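Local coordinates for protein histone-lysine N-methyltransferase family member SUVH9 (Arabidopsis thaliana, PDB 4NJ5) that lacks methyltransferase activity despite its SET domain and acts in gene silencing, probably binding methylated DNA and recruiting RNA polymerase V to chromatin, at residues A[280-292]-A[475-487]. Sequence-based numbering, arbitrary orientation.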
loop_
_atom_site.group_PDB
_atom_site.type_symbol
_atom_site.label_atom_id
_atom_site.label_comp_id
_atom_site.label_asym_id
_atom_site.label_seq_id
_atom_site.Cartn_x
_atom_site.Cartn_y
_atom_site.Cartn_z
ATOM N N GLU A 280 -11.591 -1.869 -27.420
ATOM C CA GLU A 280 -12.878 -2.122 -26.799
ATOM C C GLU A 280 -12.599 -2.559 -25.373
ATOM O O GLU A 280 -11.897 -3.547 -25.148
ATOM C CB GLU A 280 -13.648 -3.206 -27.547
ATOM C CG GLU A 280 -14.892 -3.679 -26.817
ATOM C CD GLU A 280 -15.633 -4.765 -27.564
ATOM O OE1 GLU A 280 -15.624 -4.749 -28.814
ATOM O OE2 GLU A 280 -16.220 -5.640 -26.896
ATOM N N TYR A 281 -13.129 -1.816 -24.409
ATOM C CA TYR A 281 -12.884 -2.129 -23.011
ATOM C C TYR A 281 -13.554 -3.440 -22.617
ATOM O O TYR A 281 -14.711 -3.685 -22.956
ATOM C CB TYR A 281 -13.351 -0.998 -22.093
ATOM C CG TYR A 281 -12.768 -1.109 -20.705
ATOM C CD1 TYR A 281 -11.610 -0.425 -20.362
ATOM C CD2 TYR A 281 -13.359 -1.921 -19.745
ATOM C CE1 TYR A 281 -11.068 -0.535 -19.098
ATOM C CE2 TYR A 281 -12.825 -2.040 -18.482
ATOM C CZ TYR A 281 -11.678 -1.344 -18.162
ATOM O OH TYR A 281 -11.141 -1.462 -16.900
ATOM N N LEU A 282 -12.811 -4.275 -21.899
ATOM C CA LEU A 282 -13.305 -5.574 -21.467
ATOM C C LEU A 282 -12.913 -5.806 -20.012
ATOM O O LEU A 282 -11.737 -5.985 -19.700
ATOM C CB LEU A 282 -12.729 -6.673 -22.358
ATOM C CG LEU A 282 -13.132 -8.104 -22.008
ATOM C CD1 LEU A 282 -14.646 -8.284 -22.096
ATOM C CD2 LEU A 282 -12.409 -9.102 -22.901
ATOM N N ALA A 283 -13.904 -5.804 -19.125
ATOM C CA ALA A 283 -13.644 -5.778 -17.688
ATOM C C ALA A 283 -13.187 -7.123 -17.130
ATOM O O ALA A 283 -12.488 -7.178 -16.120
ATOM C CB ALA A 283 -14.867 -5.274 -16.934
ATOM N N GLN A 284 -13.590 -8.204 -17.785
ATOM C CA GLN A 284 -13.210 -9.541 -17.351
ATOM C C GLN A 284 -12.685 -10.336 -18.537
ATOM O O GLN A 284 -13.166 -10.171 -19.655
ATOM C CB GLN A 284 -14.405 -10.267 -16.731
ATOM C CG GLN A 284 -15.033 -9.553 -15.547
ATOM C CD GLN A 284 -16.061 -10.413 -14.840
ATOM O OE1 GLN A 284 -15.719 -11.412 -14.203
ATOM N NE2 GLN A 284 -17.330 -10.039 -14.960
ATOM N N THR A 285 -11.702 -11.194 -18.289
ATOM C CA THR A 285 -11.117 -12.013 -19.344
ATOM C C THR A 285 -12.170 -12.859 -20.054
ATOM O O THR A 285 -13.017 -13.482 -19.413
ATOM C CB THR A 285 -9.996 -12.923 -18.799
ATOM O OG1 THR A 285 -8.782 -12.170 -18.691
ATOM C CG2 THR A 285 -9.756 -14.115 -19.725
ATOM N N SER A 286 -12.125 -12.856 -21.382
ATOM C CA SER A 286 -13.032 -13.673 -22.174
ATOM C C SER A 286 -12.392 -15.010 -22.543
ATOM O O SER A 286 -11.401 -15.062 -23.271
ATOM C CB SER A 286 -13.472 -12.928 -23.431
ATOM O OG SER A 286 -14.224 -13.779 -24.279
ATOM N N PHE A 287 -12.964 -16.088 -22.023
ATOM C CA PHE A 287 -12.491 -17.428 -22.324
ATOM C C PHE A 287 -13.180 -17.933 -23.589
ATOM O O PHE A 287 -14.262 -17.458 -23.928
ATOM C CB PHE A 287 -12.727 -18.351 -21.123
ATOM C CG PHE A 287 -11.878 -18.006 -19.928
ATOM C CD1 PHE A 287 -10.518 -18.273 -19.933
ATOM C CD2 PHE A 287 -12.434 -17.402 -18.807
ATOM C CE1 PHE A 287 -9.726 -17.948 -18.843
ATOM C CE2 PHE A 287 -11.644 -17.076 -17.706
ATOM C CZ PHE A 287 -10.291 -17.350 -17.726
ATOM N N PRO A 288 -12.539 -18.869 -24.309
ATOM C CA PRO A 288 -13.088 -19.360 -25.579
ATOM C C PRO A 288 -14.493 -19.922 -25.430
ATOM O O PRO A 288 -14.744 -20.691 -24.502
ATOM C CB PRO A 288 -12.107 -20.469 -25.988
ATOM C CG PRO A 288 -11.308 -20.771 -24.767
ATOM C CD PRO A 288 -11.239 -19.488 -24.007
ATOM N N PRO A 289 -15.402 -19.527 -26.335
ATOM C CA PRO A 289 -16.797 -19.972 -26.324
ATOM C C PRO A 289 -16.880 -21.489 -26.307
ATOM O O PRO A 289 -16.250 -22.152 -27.134
ATOM C CB PRO A 289 -17.345 -19.429 -27.647
ATOM C CG PRO A 289 -16.499 -18.251 -27.947
ATOM C CD PRO A 289 -15.126 -18.612 -27.455
ATOM N N GLY A 290 -17.639 -22.029 -25.360
ATOM C CA GLY A 290 -17.775 -23.465 -25.235
ATOM C C GLY A 290 -16.747 -24.086 -24.311
ATOM O O GLY A 290 -16.346 -25.232 -24.507
ATOM N N LEU A 291 -16.314 -23.334 -23.306
ATOM C CA LEU A 291 -15.556 -23.868 -22.210
ATOM C C LEU A 291 -16.448 -23.980 -21.025
ATOM O O LEU A 291 -16.391 -24.920 -20.259
ATOM C CB LEU A 291 -14.422 -22.939 -21.807
ATOM C CG LEU A 291 -13.796 -23.310 -20.448
ATOM C CD1 LEU A 291 -12.408 -23.812 -20.672
ATOM C CD2 LEU A 291 -13.781 -22.214 -19.411
ATOM N N PHE A 292 -17.264 -22.961 -20.863
ATOM C CA PHE A 292 -18.053 -22.862 -19.676
ATOM C C PHE A 292 -19.144 -23.917 -19.556
ATOM O O PHE A 292 -19.704 -24.389 -20.522
ATOM C CB PHE A 292 -18.673 -21.470 -19.572
ATOM C CG PHE A 292 -17.687 -20.371 -19.185
ATOM C CD1 PHE A 292 -16.351 -20.641 -18.987
ATOM C CD2 PHE A 292 -18.112 -19.073 -19.037
ATOM C CE1 PHE A 292 -15.470 -19.629 -18.678
ATOM C CE2 PHE A 292 -17.245 -18.059 -18.698
ATOM C CZ PHE A 292 -15.924 -18.336 -18.524
ATOM N N LEU A 475 -9.610 -18.920 -9.552
ATOM C CA LEU A 475 -10.810 -19.485 -10.066
ATOM C C LEU A 475 -11.983 -19.050 -9.248
ATOM O O LEU A 475 -11.953 -19.085 -8.043
ATOM C CB LEU A 475 -10.715 -20.981 -10.064
ATOM C CG LEU A 475 -9.787 -21.582 -11.064
ATOM C CD1 LEU A 475 -9.584 -23.022 -10.714
ATOM C CD2 LEU A 475 -10.326 -21.426 -12.466
ATOM N N HIS A 476 -13.020 -18.589 -9.906
ATOM C CA HIS A 476 -14.268 -18.378 -9.234
ATOM C C HIS A 476 -15.468 -18.763 -10.013
ATOM O O HIS A 476 -16.293 -19.510 -9.551
ATOM C CB HIS A 476 -14.397 -16.998 -8.649
ATOM C CG HIS A 476 -14.357 -15.924 -9.650
ATOM N ND1 HIS A 476 -15.427 -15.491 -10.263
ATOM C CD2 HIS A 476 -13.324 -15.204 -10.128
ATOM C CE1 HIS A 476 -15.082 -14.538 -11.092
ATOM N NE2 HIS A 476 -13.806 -14.351 -10.981
ATOM N N ASP A 477 -15.632 -18.158 -11.157
ATOM C CA ASP A 477 -16.740 -18.446 -12.023
ATOM C C ASP A 477 -16.771 -19.792 -12.770
ATOM O O ASP A 477 -17.796 -20.241 -13.116
ATOM C CB ASP A 477 -17.030 -17.267 -12.922
ATOM C CG ASP A 477 -15.932 -16.983 -13.837
ATOM O OD1 ASP A 477 -14.791 -17.223 -13.482
ATOM O OD2 ASP A 477 -16.231 -16.506 -14.900
ATOM N N HIS A 478 -15.627 -20.379 -13.016
ATOM C CA HIS A 478 -15.516 -21.636 -13.670
ATOM C C HIS A 478 -14.536 -22.483 -12.955
ATOM O O HIS A 478 -13.845 -21.987 -12.108
ATOM C CB HIS A 478 -15.147 -21.454 -15.116
ATOM C CG HIS A 478 -13.704 -21.212 -15.373
ATOM N ND1 HIS A 478 -12.786 -22.116 -15.180
ATOM C CD2 HIS A 478 -13.069 -20.143 -15.891
ATOM C CE1 HIS A 478 -11.625 -21.645 -15.520
ATOM N NE2 HIS A 478 -11.793 -20.440 -15.962
ATOM N N ASN A 479 -14.473 -23.766 -13.259
ATOM C CA ASN A 479 -13.536 -24.665 -12.587
ATOM C C ASN A 479 -12.525 -25.410 -13.460
ATOM O O ASN A 479 -12.161 -26.545 -13.161
ATOM C CB ASN A 479 -14.285 -25.649 -11.688
ATOM C CG ASN A 479 -14.045 -25.378 -10.221
ATOM O OD1 ASN A 479 -13.026 -24.798 -9.847
ATOM N ND2 ASN A 479 -14.983 -25.788 -9.381
ATOM N N SER A 480 -12.053 -24.763 -14.517
ATOM C CA SER A 480 -11.029 -25.356 -15.365
ATOM C C SER A 480 -9.638 -24.933 -14.915
ATOM O O SER A 480 -9.290 -23.756 -15.001
ATOM C CB SER A 480 -11.240 -24.953 -16.823
ATOM O OG SER A 480 -10.177 -25.423 -17.635
ATOM N N LEU A 481 -8.845 -25.894 -14.445
ATOM C CA LEU A 481 -7.467 -25.628 -14.027
ATOM C C LEU A 481 -6.618 -25.027 -15.145
ATOM O O LEU A 481 -5.661 -24.302 -14.885
ATOM C CB LEU A 481 -6.796 -26.904 -13.510
ATOM C CG LEU A 481 -7.104 -27.393 -12.091
ATOM C CD1 LEU A 481 -7.894 -26.366 -11.290
ATOM C CD2 LEU A 481 -7.826 -28.731 -12.120
ATOM N N MET A 482 -6.973 -25.334 -16.388
ATOM C CA MET A 482 -6.218 -24.856 -17.541
ATOM C C MET A 482 -6.418 -23.362 -17.779
ATOM O O MET A 482 -5.560 -22.703 -18.369
ATOM C CB MET A 482 -6.617 -25.634 -18.797
ATOM C CG MET A 482 -6.561 -27.153 -18.654
ATOM S SD MET A 482 -4.894 -27.845 -18.700
ATOM C CE MET A 482 -4.459 -27.879 -16.960
ATOM N N PHE A 483 -7.545 -22.827 -17.321
ATOM C CA PHE A 483 -7.881 -21.436 -17.610
ATOM C C PHE A 483 -8.258 -20.582 -16.397
ATOM O O PHE A 483 -9.333 -19.986 -16.373
ATOM C CB PHE A 483 -9.006 -21.376 -18.645
ATOM C CG PHE A 483 -8.555 -21.654 -20.048
ATOM C CD1 PHE A 483 -7.880 -20.686 -20.773
ATOM C CD2 PHE A 483 -8.811 -22.877 -20.647
ATOM C CE1 PHE A 483 -7.466 -20.935 -22.067
ATOM C CE2 PHE A 483 -8.397 -23.132 -21.942
ATOM C CZ PHE A 483 -7.724 -22.159 -22.652
ATOM N N PRO A 484 -7.368 -20.491 -15.396
ATOM C CA PRO A 484 -7.719 -19.622 -14.272
ATOM C C PRO A 484 -7.598 -18.163 -14.680
ATOM O O PRO A 484 -6.938 -17.858 -15.671
ATOM C CB PRO A 484 -6.650 -19.957 -13.234
ATOM C CG PRO A 484 -5.463 -20.324 -14.053
ATOM C CD PRO A 484 -6.007 -21.045 -15.260
ATOM N N ARG A 485 -8.226 -17.270 -13.928
ATOM C CA ARG A 485 -8.103 -15.850 -14.213
ATOM C C ARG A 485 -6.792 -15.292 -13.668
ATOM O O ARG A 485 -6.155 -15.895 -12.803
ATOM C CB ARG A 485 -9.303 -15.080 -13.663
ATOM C CG ARG A 485 -10.619 -15.548 -14.260
ATOM C CD ARG A 485 -11.763 -14.607 -13.956
ATOM N NE ARG A 485 -12.962 -15.009 -14.680
ATOM C CZ ARG A 485 -13.323 -14.527 -15.866
ATOM N NH1 ARG A 485 -14.433 -14.964 -16.452
ATOM N NH2 ARG A 485 -12.579 -13.606 -16.464
ATOM N N VAL A 486 -6.388 -14.147 -14.202
ATOM C CA VAL A 486 -5.173 -13.481 -13.770
ATOM C C VAL A 486 -5.568 -12.292 -12.908
ATOM O O VAL A 486 -6.149 -11.325 -13.404
ATOM C CB VAL A 486 -4.351 -13.000 -14.986
ATOM C CG1 VAL A 486 -2.996 -12.469 -14.548
ATOM C CG2 VAL A 486 -4.187 -14.135 -15.996
ATOM N N MET A 487 -5.277 -12.372 -11.612
ATOM C CA MET A 487 -5.676 -11.324 -10.680
ATOM C C MET A 487 -4.463 -10.612 -10.093
ATOM O O MET A 487 -3.489 -11.251 -9.697
ATOM C CB MET A 487 -6.544 -11.904 -9.563
ATOM C CG MET A 487 -7.810 -12.589 -10.056
ATOM S SD MET A 487 -8.928 -11.445 -10.879
ATOM C CE MET A 487 -10.397 -12.458 -11.062
HETATM O O HOH W 1 -13.655 -12.132 -13.049
HETATM O O HOH W 2 -7.878 -12.786 -16.067
HETATM O O HOH W 3 -16.132 -14.177 -18.889
#
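Arg-485 reaches from one segment to the backbone of the other, its NH2 donating to Thr-285 O (3.0 Å, N-H...O 150°) in the carbonyl plane, on a lone pair. Asp-477 forms a side-on salt bridge with Arg-485: NE of Arg-485 to OD1 is nearly straight, and NH1 of Arg-485 to OD2 is 2.8 Å. An arginine suits this place because its chain, extended from CG to NE, is long enough to bridge and its flat end serves several acceptors at once. Were this arginine an alanine, the Asp-477 carboxylate is likely to be left without its mate and Thr-285 O without its donor from across the contact. Water joins the segments too, one molecule linking Thr-285 O with Arg-485 NH1, another Gln-284 OE1 with His-476 NE2.

Aromatic packing lies beside this polar network. The Phe-287 ring brings CE2 over one guanidinium face, 3.6 Å from Arg-485 CZ, and receives the edge of His-478 on its own face, a T-shaped pair with planes at 89°. With CG between backbone N and carbonyl carbon (chi1 81°), the His-478 ring turns that edge to Phe-287 and a face to Leu-291 CD2, a CH-pi contact; histidine suits because ND1 still accepts from Ser-480 N. Leu-291 CD1 packs 3.7 Å from Phe-483 CD2, its branched end touching two rings. Phe-483 presents CB to Phe-287 CE1 at 3.5 Å within this aromatic cluster.

The contact thus joins the pre-SET region to the SET domain: Glu-389 of strand 386-389 pairs with Arg-485 NH2 and accepts from Thr-285 N, Thr-285 OG1 bonds Gly-392 N, and Phe-447 meets the Phe-483 ring before strand 448-450.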